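Local coordinates for putative flagellar hook-associated protein (Vibrio parahaemolyticus, PDB 3PWX), which belongs to the bacterial flagellin family and probably serves as a structural component of the flagellum, at residues 84-87 and 88-92; 36-39 and 40-43; 21-24 and 25-29; 201-204 and 205-208. All coordinates share one frame; numbering follows the deposited sequence.

Contact 1: residues 84-87 and 88-92; sequences SIES and SFNAQ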
ATOM      1  N   SER A  84      30.916   0.318 -10.219  1.00 62.36           N
ATOM      2  CA  SER A  84      30.234   1.072  -9.183  1.00 60.95           C
ATOM      3  C   SER A  84      28.666   1.081  -9.300  1.00 58.45           C
ATOM      4  O   SER A  84      27.941   1.084  -8.291  1.00 58.60           O
ATOM      5  CB  SER A  84      30.850   2.473  -9.175  1.00 61.58           C
ATOM      6  OG  SER A  84      29.997   3.439  -8.583  1.00 63.95           O
ATOM      7  N   ILE A  85      28.146   1.068 -10.523  1.00 57.56           N
ATOM      8  CA  ILE A  85      26.709   1.008 -10.751  1.00 56.34           C
ATOM      9  C   ILE A  85      26.218  -0.416 -10.508  1.00 56.16           C
ATOM     10  O   ILE A  85      25.127  -0.616  -9.988  1.00 55.48           O
ATOM     11  CB  ILE A  85      26.356   1.451 -12.173  1.00 55.87           C
ATOM     12  CG1 ILE A  85      26.348   2.961 -12.273  1.00 55.86           C
ATOM     13  CG2 ILE A  85      25.040   0.910 -12.625  1.00 54.98           C
ATOM     14  CD1 ILE A  85      26.763   3.473 -13.695  1.00 56.06           C
ATOM     15  N   GLU A  86      27.038  -1.401 -10.850  1.00 56.93           N
ATOM     16  CA  GLU A  86      26.711  -2.773 -10.521  1.00 57.07           C
ATOM     17  C   GLU A  86      26.655  -2.976  -9.021  1.00 57.35           C
ATOM     18  O   GLU A  86      25.726  -3.593  -8.538  1.00 56.90           O
ATOM     19  CB  GLU A  86      27.716  -3.729 -11.122  1.00 58.97           C
ATOM     20  CG  GLU A  86      27.634  -5.157 -10.527  1.00 60.85           C
ATOM     21  CD  GLU A  86      28.529  -6.097 -11.277  1.00 65.69           C
ATOM     22  OE1 GLU A  86      27.995  -7.026 -11.939  1.00 64.00           O
ATOM     23  OE2 GLU A  86      29.769  -5.843 -11.262  1.00 69.67           O
ATOM     24  N   SER A  87      27.623  -2.416  -8.293  1.00 58.19           N
ATOM     25  CA  SER A  87      27.634  -2.459  -6.818  1.00 59.16           C
ATOM     26  C   SER A  87      26.449  -1.840  -6.103  1.00 57.68           C
ATOM     27  O   SER A  87      26.056  -2.305  -5.017  1.00 58.11           O
ATOM     28  CB  SER A  87      28.849  -1.720  -6.274  1.00 59.95           C
ATOM     29  OG  SER A  87      29.884  -2.647  -6.155  1.00 66.10           O
ATOM     30  N   SER A  88      25.973  -0.713  -6.640  1.00 56.79           N
ATOM     31  CA  SER A  88      24.862  -0.034  -6.042  1.00 55.96           C
ATOM     32  C   SER A  88      23.621  -0.863  -6.256  1.00 55.13           C
ATOM     33  O   SER A  88      22.851  -1.022  -5.339  1.00 54.84           O
ATOM     34  CB  SER A  88      24.720   1.370  -6.604  1.00 55.61           C
ATOM     35  OG  SER A  88      25.920   2.122  -6.339  1.00 56.61           O
ATOM     36  N   PHE A  89      23.426  -1.463  -7.418  1.00 54.88           N
ATOM     37  CA  PHE A  89      22.167  -2.226  -7.583  1.00 54.26           C
ATOM     38  C   PHE A  89      22.162  -3.557  -6.836  1.00 54.75           C
ATOM     39  O   PHE A  89      21.111  -4.192  -6.742  1.00 54.40           O
ATOM     40  CB  PHE A  89      21.852  -2.491  -9.043  1.00 54.00           C
ATOM     41  CG  PHE A  89      21.178  -1.387  -9.701  1.00 53.38           C
ATOM     42  CD1 PHE A  89      19.875  -1.065  -9.363  1.00 52.79           C
ATOM     43  CD2 PHE A  89      21.845  -0.638 -10.660  1.00 53.51           C
ATOM     44  CE1 PHE A  89      19.225  -0.006  -9.973  1.00 52.42           C
ATOM     45  CE2 PHE A  89      21.205   0.433 -11.283  1.00 53.08           C
ATOM     46  CZ  PHE A  89      19.891   0.747 -10.952  1.00 52.57           C
ATOM     47  N   ASN A  90      23.334  -3.953  -6.325  1.00 55.72           N
ATOM     48  CA  ASN A  90      23.576  -5.192  -5.591  1.00 56.53           C
ATOM     49  C   ASN A  90      23.811  -4.913  -4.107  1.00 56.95           C
ATOM     50  O   ASN A  90      24.261  -5.771  -3.369  1.00 57.90           O
ATOM     51  CB  ASN A  90      24.780  -5.927  -6.174  1.00 57.63           C
ATOM     52  CG  ASN A  90      24.413  -6.794  -7.375  1.00 57.53           C
ATOM     53  OD1 ASN A  90      23.219  -7.056  -7.644  1.00 56.80           O
ATOM     54  ND2 ASN A  90      25.412  -7.223  -8.103  1.00 58.39           N
ATOM     55  N   ALA A  91      23.470  -3.694  -3.692  1.00 56.36           N
ATOM     56  CA  ALA A  91      23.495  -3.295  -2.295  1.00 56.69           C
ATOM     57  C   ALA A  91      22.714  -4.278  -1.443  1.00 57.66           C
ATOM     58  O   ALA A  91      21.699  -4.826  -1.889  1.00 57.24           O
ATOM     59  CB  ALA A  91      22.896  -1.907  -2.148  1.00 55.90           C
ATOM     60  N   GLN A  92      23.198  -4.476  -0.221  1.00 59.18           N
ATOM     61  CA  GLN A  92      22.573  -5.349   0.736  1.00 60.77           C
ATOM     62  C   GLN A  92      22.332  -4.520   1.977  1.00 61.70           C
ATOM     63  O   GLN A  92      23.030  -3.511   2.191  1.00 62.52           O
ATOM     64  CB  GLN A  92      23.493  -6.527   1.091  1.00 62.39           C
ATOM     65  CG  GLN A  92      23.752  -7.465  -0.045  1.00 62.35           C
ATOM     66  CD  GLN A  92      24.883  -8.430   0.249  1.00 65.23           C
ATOM     67  OE1 GLN A  92      26.034  -8.110  -0.007  1.00 73.64           O
ATOM     68  NE2 GLN A  92      24.572  -9.595   0.789  1.00 65.45           N
TER
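S88 N donates to S84 O (3.1 Å) and F89 N to I85 O (3.2 Å), two successive i to i+4 helical bonds. One residue later this regularity slackens, since N90 N makes a weak bond to E86 O at 3.3 Å and another weak one to S87 O. Among the side chains, I85 and F89 lie next to each other and point the same way, with I85 CG2 4.1 Å from F89 CD2. With CG beside the backbone N and anti to the carbonyl carbon (chi1 -84°), the F89 ring leans back along its own helix, and CD2 comes within 3.4 Å of I85 O at an oblique angle. The hydroxyl of S88 turns back in the same manner, placing OG 3.0 Å from S84 O, an oxygen that already accepts the backbone N-H of S88. On another side of the turn E86 and N90 cross at a slant, the aliphatic CG of E86 lying 3.9 Å from N90 ND2, while their carboxylate and amide planes are only 19° apart. N90 OD1 accepts a hydrogen bond from L110 N, which ties this amide to strand 110-111. S88 and I85 pack on helix 7-61, against S46, V47 and S50, while F89 covers A142 and I145 of helix 142-145.

Contact 2: residues 36-39 and 40-43; sequences TLSS and QETH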
ATOM      1  N   THR A  36      14.420   2.815   5.441  1.00 57.89           N
ATOM      2  CA  THR A  36      14.731   1.864   4.400  1.00 55.66           C
ATOM      3  C   THR A  36      14.620   2.604   3.101  1.00 53.58           C
ATOM      4  O   THR A  36      15.387   2.354   2.175  1.00 54.44           O
ATOM      5  CB  THR A  36      13.638   0.826   4.461  1.00 55.53           C
ATOM      6  OG1 THR A  36      13.792   0.133   5.698  1.00 58.83           O
ATOM      7  CG2 THR A  36      13.708  -0.145   3.318  1.00 57.38           C
ATOM      8  N   LEU A  37      13.697   3.558   3.023  1.00 52.69           N
ATOM      9  CA  LEU A  37      13.529   4.251   1.780  1.00 52.47           C
ATOM     10  C   LEU A  37      14.705   5.148   1.581  1.00 52.90           C
ATOM     11  O   LEU A  37      15.235   5.149   0.477  1.00 52.78           O
ATOM     12  CB  LEU A  37      12.216   5.026   1.714  1.00 52.42           C
ATOM     13  CG  LEU A  37      10.897   4.272   1.620  1.00 52.14           C
ATOM     14  CD1 LEU A  37       9.762   5.300   1.609  1.00 52.39           C
ATOM     15  CD2 LEU A  37      10.863   3.408   0.385  1.00 51.81           C
ATOM     16  N   SER A  38      15.158   5.882   2.605  1.00 53.50           N
ATOM     17  CA  SER A  38      16.307   6.797   2.469  1.00 54.16           C
ATOM     18  C   SER A  38      17.494   5.984   2.034  1.00 54.27           C
ATOM     19  O   SER A  38      18.272   6.395   1.174  1.00 54.48           O
ATOM     20  CB  SER A  38      16.723   7.408   3.776  1.00 54.99           C
ATOM     21  OG  SER A  38      15.699   8.169   4.278  1.00 56.89           O
ATOM     22  N   SER A  39      17.646   4.818   2.660  1.00 54.57           N
ATOM     23  CA  SER A  39      18.710   3.911   2.252  1.00 55.51           C
ATOM     24  C   SER A  39      18.763   3.571   0.745  1.00 54.74           C
ATOM     25  O   SER A  39      19.852   3.531   0.170  1.00 56.68           O
ATOM     26  CB  SER A  39      18.724   2.670   3.128  1.00 54.85           C
ATOM     27  OG  SER A  39      19.914   1.954   2.824  1.00 59.38           O
ATOM     28  N   GLN A  40      17.617   3.332   0.104  1.00 53.71           N
ATOM     29  CA  GLN A  40      17.572   3.138  -1.365  1.00 52.81           C
ATOM     30  C   GLN A  40      17.932   4.381  -2.179  1.00 52.95           C
ATOM     31  O   GLN A  40      18.472   4.275  -3.278  1.00 52.93           O
ATOM     32  CB  GLN A  40      16.189   2.742  -1.803  1.00 52.20           C
ATOM     33  CG  GLN A  40      15.802   1.347  -1.394  1.00 54.02           C
ATOM     34  CD  GLN A  40      14.309   1.088  -1.509  1.00 56.00           C
ATOM     35  OE1 GLN A  40      13.714   0.474  -0.620  1.00 62.02           O
ATOM     36  NE2 GLN A  40      13.684   1.579  -2.583  1.00 56.33           N
ATOM     37  N   GLU A  41      17.584   5.532  -1.641  1.00 53.19           N
ATOM     38  CA  GLU A  41      17.802   6.815  -2.254  1.00 54.26           C
ATOM     39  C   GLU A  41      19.282   7.095  -2.330  1.00 55.40           C
ATOM     40  O   GLU A  41      19.764   7.615  -3.346  1.00 55.56           O
ATOM     41  CB  GLU A  41      17.175   7.909  -1.400  1.00 55.73           C
ATOM     42  CG  GLU A  41      15.883   8.553  -1.916  1.00 59.79           C
ATOM     43  CD  GLU A  41      15.109   9.385  -0.814  1.00 65.04           C
ATOM     44  OE1 GLU A  41      14.818   8.876   0.311  1.00 66.32           O
ATOM     45  OE2 GLU A  41      14.766  10.545  -1.097  1.00 68.31           O
ATOM     46  N   THR A  42      20.018   6.757  -1.270  1.00 55.86           N
ATOM     47  CA  THR A  42      21.481   6.929  -1.284  1.00 56.96           C
ATOM     48  C   THR A  42      22.049   6.128  -2.435  1.00 55.43           C
ATOM     49  O   THR A  42      22.849   6.646  -3.202  1.00 57.02           O
ATOM     50  CB  THR A  42      22.098   6.392   0.020  1.00 59.56           C
ATOM     51  OG1 THR A  42      21.740   7.244   1.122  1.00 62.21           O
ATOM     52  CG2 THR A  42      23.630   6.260  -0.070  1.00 59.22           C
ATOM     53  N   HIS A  43      21.640   4.868  -2.576  1.00 54.84           N
ATOM     54  CA  HIS A  43      22.211   4.022  -3.652  1.00 54.76           C
ATOM     55  C   HIS A  43      21.791   4.540  -5.007  1.00 54.26           C
ATOM     56  O   HIS A  43      22.646   4.571  -5.949  1.00 54.58           O
ATOM     57  CB  HIS A  43      21.911   2.515  -3.516  1.00 54.46           C
ATOM     58  CG  HIS A  43      22.467   1.906  -2.267  1.00 55.16           C
ATOM     59  ND1 HIS A  43      23.827   1.741  -2.061  1.00 56.23           N
ATOM     60  CD2 HIS A  43      21.852   1.465  -1.145  1.00 55.09           C
ATOM     61  CE1 HIS A  43      24.020   1.201  -0.871  1.00 56.83           C
ATOM     62  NE2 HIS A  43      22.839   1.020  -0.299  1.00 56.11           N
TER
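H43 and S39 meet through ring and carbonyl: H43 CD2 comes within 3.2 Å of S39 O, and the imidazole is set obliquely to that oxygen. The ring is brought there by a first torsion that keeps CG beside the backbone N and anti to the carbonyl carbon (chi1 -61°), folding it back along the preceding turn. Q40 takes a similar first torsion and then runs out extended, crossing T36 at an angle; its CG rests 3.7 Å from T36 O, and its CB sits 3.4 Å from L37 O. E41 behaves differently. Its chi1 of -106° is not a staggered value; with the chain extended beyond CG, it carries the carboxylate back toward S38, where OE1 approaches S38 CA at 3.3 Å. The hydroxyl of S38 is hydrogen-bonded to K34 O, one turn earlier, just as T36 OG1 is to N32 O. Beneath these groups the helix is regular: E41 N reaches L37 O at 3.2 Å, in the carbonyl plane, and T42 N reaches S38 O at 3.0 Å. The segment belongs to a predicted coiled coil, and its sides have distinct neighbours. L37, S38, Q40 and E41 face helix 172-223, touching I197, R200 and H201, with E41 OE1 hydrogen-bonded to H201 NE2; Q40 also packs on F100 and M140, and H43 leans on A91 and L99 of the loops beyond helix 71-89.

Contact 3: residues 21-24 and 25-29; sequences SAIA and QYQSN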
ATOM      1  N   SER A  21      -1.128   1.442  21.946  1.00 65.89           N
ATOM      2  CA  SER A  21      -0.080   0.526  21.518  1.00 64.49           C
ATOM      3  C   SER A  21      -0.118   0.187  20.014  1.00 63.77           C
ATOM      4  O   SER A  21       0.948   0.007  19.391  1.00 64.82           O
ATOM      5  CB  SER A  21      -0.128  -0.763  22.328  1.00 65.04           C
ATOM      6  OG  SER A  21       0.411  -1.846  21.582  1.00 63.52           O
ATOM      7  N   ALA A  22      -1.310   0.122  19.424  1.00 62.87           N
ATOM      8  CA  ALA A  22      -1.428  -0.093  17.984  1.00 62.22           C
ATOM      9  C   ALA A  22      -0.805   1.080  17.195  1.00 61.72           C
ATOM     10  O   ALA A  22       0.123   0.878  16.408  1.00 61.52           O
ATOM     11  CB  ALA A  22      -2.884  -0.324  17.588  1.00 62.57           C
ATOM     12  N   ILE A  23      -1.276   2.297  17.449  1.00 62.07           N
ATOM     13  CA  ILE A  23      -0.668   3.515  16.918  1.00 62.28           C
ATOM     14  C   ILE A  23       0.871   3.568  17.049  1.00 62.89           C
ATOM     15  O   ILE A  23       1.610   3.891  16.060  1.00 60.44           O
ATOM     16  CB  ILE A  23      -1.300   4.744  17.567  1.00 63.77           C
ATOM     17  CG1 ILE A  23      -2.842   4.672  17.462  1.00 66.22           C
ATOM     18  CG2 ILE A  23      -0.766   6.034  16.982  1.00 61.13           C
ATOM     19  CD1 ILE A  23      -3.605   5.869  18.176  1.00 63.92           C
ATOM     20  N   ALA A  24       1.371   3.211  18.237  1.00 64.54           N
ATOM     21  CA  ALA A  24       2.826   3.269  18.441  1.00 64.95           C
ATOM     22  C   ALA A  24       3.464   2.241  17.528  1.00 63.96           C
ATOM     23  O   ALA A  24       4.538   2.471  17.020  1.00 63.98           O
ATOM     24  CB  ALA A  24       3.217   3.030  19.884  1.00 66.36           C
ATOM     25  N   GLN A  25       2.772   1.146  17.261  1.00 63.71           N
ATOM     26  CA  GLN A  25       3.331   0.180  16.349  1.00 63.91           C
ATOM     27  C   GLN A  25       3.322   0.689  14.901  1.00 62.22           C
ATOM     28  O   GLN A  25       4.337   0.574  14.187  1.00 62.14           O
ATOM     29  CB  GLN A  25       2.652  -1.176  16.461  1.00 63.60           C
ATOM     30  CG  GLN A  25       3.595  -2.255  15.954  1.00 69.45           C
ATOM     31  CD  GLN A  25       2.877  -3.603  15.632  1.00 77.02           C
ATOM     32  OE1 GLN A  25       3.055  -4.168  14.522  1.00 77.69           O
ATOM     33  NE2 GLN A  25       2.072  -4.115  16.596  1.00 75.61           N
ATOM     34  N   TYR A  26       2.204   1.257  14.453  1.00 61.62           N
ATOM     35  CA  TYR A  26       2.181   1.817  13.104  1.00 60.00           C
ATOM     36  C   TYR A  26       3.239   2.877  12.938  1.00 59.95           C
ATOM     37  O   TYR A  26       3.891   2.930  11.920  1.00 60.45           O
ATOM     38  CB  TYR A  26       0.842   2.404  12.749  1.00 60.03           C
ATOM     39  CG  TYR A  26      -0.261   1.383  12.637  1.00 58.65           C
ATOM     40  CD1 TYR A  26      -0.114   0.243  11.849  1.00 59.29           C
ATOM     41  CD2 TYR A  26      -1.477   1.577  13.276  1.00 59.02           C
ATOM     42  CE1 TYR A  26      -1.190  -0.740  11.736  1.00 56.93           C
ATOM     43  CE2 TYR A  26      -2.529   0.620  13.164  1.00 60.35           C
ATOM     44  CZ  TYR A  26      -2.366  -0.533  12.401  1.00 56.95           C
ATOM     45  OH  TYR A  26      -3.414  -1.424  12.264  1.00 57.60           O
ATOM     46  N   GLN A  27       3.437   3.736  13.927  1.00 60.63           N
ATOM     47  CA  GLN A  27       4.368   4.816  13.734  1.00 59.82           C
ATOM     48  C   GLN A  27       5.787   4.289  13.731  1.00 60.40           C
ATOM     49  O   GLN A  27       6.707   4.914  13.131  1.00 60.87           O
ATOM     50  CB  GLN A  27       4.189   5.907  14.771  1.00 60.79           C
ATOM     51  CG  GLN A  27       2.831   6.544  14.736  1.00 60.73           C
ATOM     52  CD  GLN A  27       2.824   7.843  15.493  1.00 62.75           C
ATOM     53  OE1 GLN A  27       2.621   7.842  16.689  1.00 61.37           O
ATOM     54  NE2 GLN A  27       3.083   8.974  14.786  1.00 61.37           N
ATOM     55  N   SER A  28       5.971   3.138  14.363  1.00 60.39           N
ATOM     56  CA  SER A  28       7.250   2.444  14.290  1.00 60.73           C
ATOM     57  C   SER A  28       7.472   1.788  12.940  1.00 59.83           C
ATOM     58  O   SER A  28       8.608   1.692  12.504  1.00 61.79           O
ATOM     59  CB  SER A  28       7.393   1.412  15.393  1.00 61.49           C
ATOM     60  OG  SER A  28       8.515   0.609  15.126  1.00 62.57           O
ATOM     61  N   ASN A  29       6.406   1.339  12.274  1.00 58.50           N
ATOM     62  CA  ASN A  29       6.514   0.774  10.928  1.00 55.61           C
ATOM     63  C   ASN A  29       6.880   1.874   9.962  1.00 55.03           C
ATOM     64  O   ASN A  29       7.748   1.693   9.094  1.00 55.20           O
ATOM     65  CB  ASN A  29       5.186   0.151  10.507  1.00 55.01           C
ATOM     66  CG  ASN A  29       4.910  -1.168  11.211  1.00 54.40           C
ATOM     67  OD1 ASN A  29       5.740  -1.670  11.985  1.00 54.50           O
ATOM     68  ND2 ASN A  29       3.718  -1.745  10.949  1.00 54.44           N
TER
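I23 and Q27 stand side by side, one turn apart, on the part of helix 7-61 that pairs with helix 172-223 in an antiparallel, probably coiled-coil arrangement. This is the close-packed side. Q27 CG lies 3.2 Å from I23 O, and Q27 OE1 is 3.9 Å from I23 CG2, the methyl that the I23 torsion sets anti to the backbone N. The same I23 O accepts Q27 N at 2.8 Å, so the carbonyl is covered by both the backbone and the aliphatic start of the glutamine. Q27 NE2 extends across to the partner helix, where it forms weak hydrogen bonds with D208 and S212, and I23 packs on H211 and N214. Y26 shares this face, its ring meeting that of H211 with the two planes only about 10° apart.

The other side is looser: S21, A24 and Q25 are exposed, and S28 is partly so. Here Q25 CG is anti to the backbone N (chi1 -157°) and the chain runs out extended, leading the amide away from the preceding turn, while its CB stays 3.3 Å from A22 O. Q25 N is shared between S21 O at 3.0 Å and, weakly, A22 O. That A22 carbonyl also receives Y26 N at 2.9 Å, and the tyrosine ring lies obliquely beside it, with Y26 CD2 3.6 Å from A22 O.

Contact 4: residues 201-204 and 205-208; sequences HNNL and DLMD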
ATOM      1  N   HIS A 201       7.737   9.033   0.912  1.00 54.03           N
ATOM      2  CA  HIS A 201       8.004   9.873   2.117  1.00 54.54           C
ATOM      3  C   HIS A 201       6.893  10.827   2.538  1.00 55.37           C
ATOM      4  O   HIS A 201       6.583  10.898   3.718  1.00 55.62           O
ATOM      5  CB  HIS A 201       9.259  10.710   1.934  1.00 54.84           C
ATOM      6  CG  HIS A 201      10.519   9.956   2.193  1.00 54.39           C
ATOM      7  ND1 HIS A 201      10.735   9.243   3.355  1.00 54.24           N
ATOM      8  CD2 HIS A 201      11.660   9.847   1.461  1.00 54.23           C
ATOM      9  CE1 HIS A 201      11.941   8.700   3.314  1.00 54.06           C
ATOM     10  NE2 HIS A 201      12.527   9.067   2.183  1.00 54.05           N
ATOM     11  N   ASN A 202       6.365  11.598   1.583  1.00 55.92           N
ATOM     12  CA  ASN A 202       5.263  12.502   1.867  1.00 58.35           C
ATOM     13  C   ASN A 202       3.963  11.828   2.317  1.00 57.61           C
ATOM     14  O   ASN A 202       3.285  12.287   3.229  1.00 59.51           O
ATOM     15  CB  ASN A 202       5.044  13.446   0.681  1.00 59.80           C
ATOM     16  CG  ASN A 202       6.236  14.372   0.479  1.00 64.20           C
ATOM     17  OD1 ASN A 202       7.005  14.606   1.424  1.00 67.27           O
ATOM     18  ND2 ASN A 202       6.423  14.872  -0.742  1.00 66.46           N
ATOM     19  N   ASN A 203       3.620  10.730   1.678  1.00 56.39           N
ATOM     20  CA  ASN A 203       2.412  10.078   2.010  1.00 56.58           C
ATOM     21  C   ASN A 203       2.538   9.426   3.405  1.00 56.16           C
ATOM     22  O   ASN A 203       1.597   9.535   4.252  1.00 56.87           O
ATOM     23  CB  ASN A 203       2.032   9.152   0.866  1.00 56.32           C
ATOM     24  CG  ASN A 203       1.220   9.876  -0.205  1.00 57.31           C
ATOM     25  OD1 ASN A 203       0.422  10.794   0.108  1.00 61.37           O
ATOM     26  ND2 ASN A 203       1.353   9.452  -1.437  1.00 57.14           N
ATOM     27  N   LEU A 204       3.713   8.857   3.698  1.00 55.34           N
ATOM     28  CA  LEU A 204       3.987   8.378   5.039  1.00 55.11           C
ATOM     29  C   LEU A 204       3.759   9.509   6.054  1.00 57.06           C
ATOM     30  O   LEU A 204       3.016   9.376   7.063  1.00 57.92           O
ATOM     31  CB  LEU A 204       5.393   7.828   5.160  1.00 54.45           C
ATOM     32  CG  LEU A 204       5.642   6.545   4.385  1.00 53.76           C
ATOM     33  CD1 LEU A 204       7.080   6.166   4.481  1.00 53.35           C
ATOM     34  CD2 LEU A 204       4.750   5.409   4.939  1.00 53.69           C
ATOM     35  N   ASP A 205       4.369  10.634   5.775  1.00 57.65           N
ATOM     36  CA  ASP A 205       4.242  11.783   6.672  1.00 60.39           C
ATOM     37  C   ASP A 205       2.803  12.219   6.949  1.00 61.01           C
ATOM     38  O   ASP A 205       2.479  12.573   8.073  1.00 61.34           O
ATOM     39  CB  ASP A 205       5.183  12.927   6.174  1.00 61.16           C
ATOM     40  CG  ASP A 205       6.675  12.568   6.427  1.00 63.47           C
ATOM     41  OD1 ASP A 205       6.932  11.497   7.075  1.00 68.07           O
ATOM     42  OD2 ASP A 205       7.577  13.313   6.040  1.00 63.65           O
ATOM     43  N   LEU A 206       1.948  12.180   5.930  1.00 61.43           N
ATOM     44  CA  LEU A 206       0.508  12.326   6.159  1.00 63.02           C
ATOM     45  C   LEU A 206      -0.032  11.264   7.118  1.00 62.36           C
ATOM     46  O   LEU A 206      -0.704  11.618   8.054  1.00 64.66           O
ATOM     47  CB  LEU A 206      -0.307  12.306   4.868  1.00 62.99           C
ATOM     48  CG  LEU A 206      -0.216  13.579   4.047  1.00 66.77           C
ATOM     49  CD1 LEU A 206      -0.588  13.327   2.606  1.00 67.58           C
ATOM     50  CD2 LEU A 206      -1.083  14.727   4.640  1.00 65.84           C
HETATM   51  N   MSE A 207       0.236   9.983   6.902  1.00 61.06           N
HETATM   52  CA  MSE A 207      -0.235   8.953   7.841  1.00 60.84           C
HETATM   53  C   MSE A 207       0.260   9.133   9.240  1.00 60.37           C
HETATM   54  O   MSE A 207      -0.477   8.940  10.201  1.00 61.92           O
HETATM   55  CB  MSE A 207       0.272   7.597   7.439  1.00 60.46           C
HETATM   56  CG  MSE A 207      -0.153   7.191   6.083  1.00 65.52           C
HETATM   57 SE   MSE A 207      -2.042   6.700   5.910  1.00 80.70          SE
HETATM   58  CE  MSE A 207      -1.504   5.939   4.192  1.00 64.38           C
ATOM     59  N   ASP A 208       1.536   9.424   9.361  1.00 59.41           N
ATOM     60  CA  ASP A 208       2.171   9.638  10.651  1.00 60.43           C
ATOM     61  C   ASP A 208       1.541  10.846  11.418  1.00 61.82           C
ATOM     62  O   ASP A 208       1.279  10.789  12.622  1.00 62.84           O
ATOM     63  CB  ASP A 208       3.662   9.856  10.395  1.00 60.07           C
ATOM     64  CG  ASP A 208       4.490   9.640  11.612  1.00 62.69           C
ATOM     65  OD1 ASP A 208       4.970  10.661  12.139  1.00 64.23           O
ATOM     66  OD2 ASP A 208       4.645   8.471  12.056  1.00 65.68           O
TER
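D205 folds back on H201 within helix 172-223, the long C-terminal helix that pairs antiparallel with helix 7-61 in the helical bundle of this flagellin-family protein. In the innermost shell, D205 CG lies 3.2 Å from H201 O, its chi1 of -71° placing the carboxylate beside the backbone N, over the previous turn. The two carboxylate oxygens and the carbonyl are all acceptors and cannot bond to one another; D205 N supplies the donor to H201 O, at 3.0 Å. On the far side of the helix N203 and L206 slant across each other, and the amide oxygen N203 OD1 is met by the methyl L206 CD1 at 3.7 Å. The first torsion of M207, present as selenomethionine, keeps CG beside the backbone N and 3.5 Å from N203 O, the oxygen that M207 N also reaches; the chain then bends at the second torsion.

Outside this shell, two polar links reach helix 7-61. K34 forms a salt bridge with D205 OD1 and probably offsets the negative charge that the carboxylate brings near H201 O, while H201 NE2 is hydrogen-bonded to E41. L204 packs on I30, K34, V130 and M136, and M207 on V130 and V134. Further out, N203, L206 and M207 pack against M207, A210 and N203, respectively, of the second subunit. At the end of the segment D208 N points almost straight at L204 O, 2.7 Å away with an N-H...O angle of 171°.

Contacts 3 and 2 follow one another along helix 7-61, their centres 22 Å apart, and contact 4 faces both from the antiparallel helix 172-223. It touches contact 2 through E41 OE1 and H201 NE2, 3.0 Å apart, and through L37 CD1 and L204 CD1 at 4.0 Å; it touches contact 3 where Q27 NE2 lies 3.2 Å from D208 OD2. Contact 1 adjoins contact 2 alone, A91 CB packing 3.5 Å from H43 NE2. H97, which binds magnesium in a structure of this protein although no ion is bound to this chain here, has its side chain about 10 Å from those of A91 and T36, so neither contact 1 nor contact 2 forms the site.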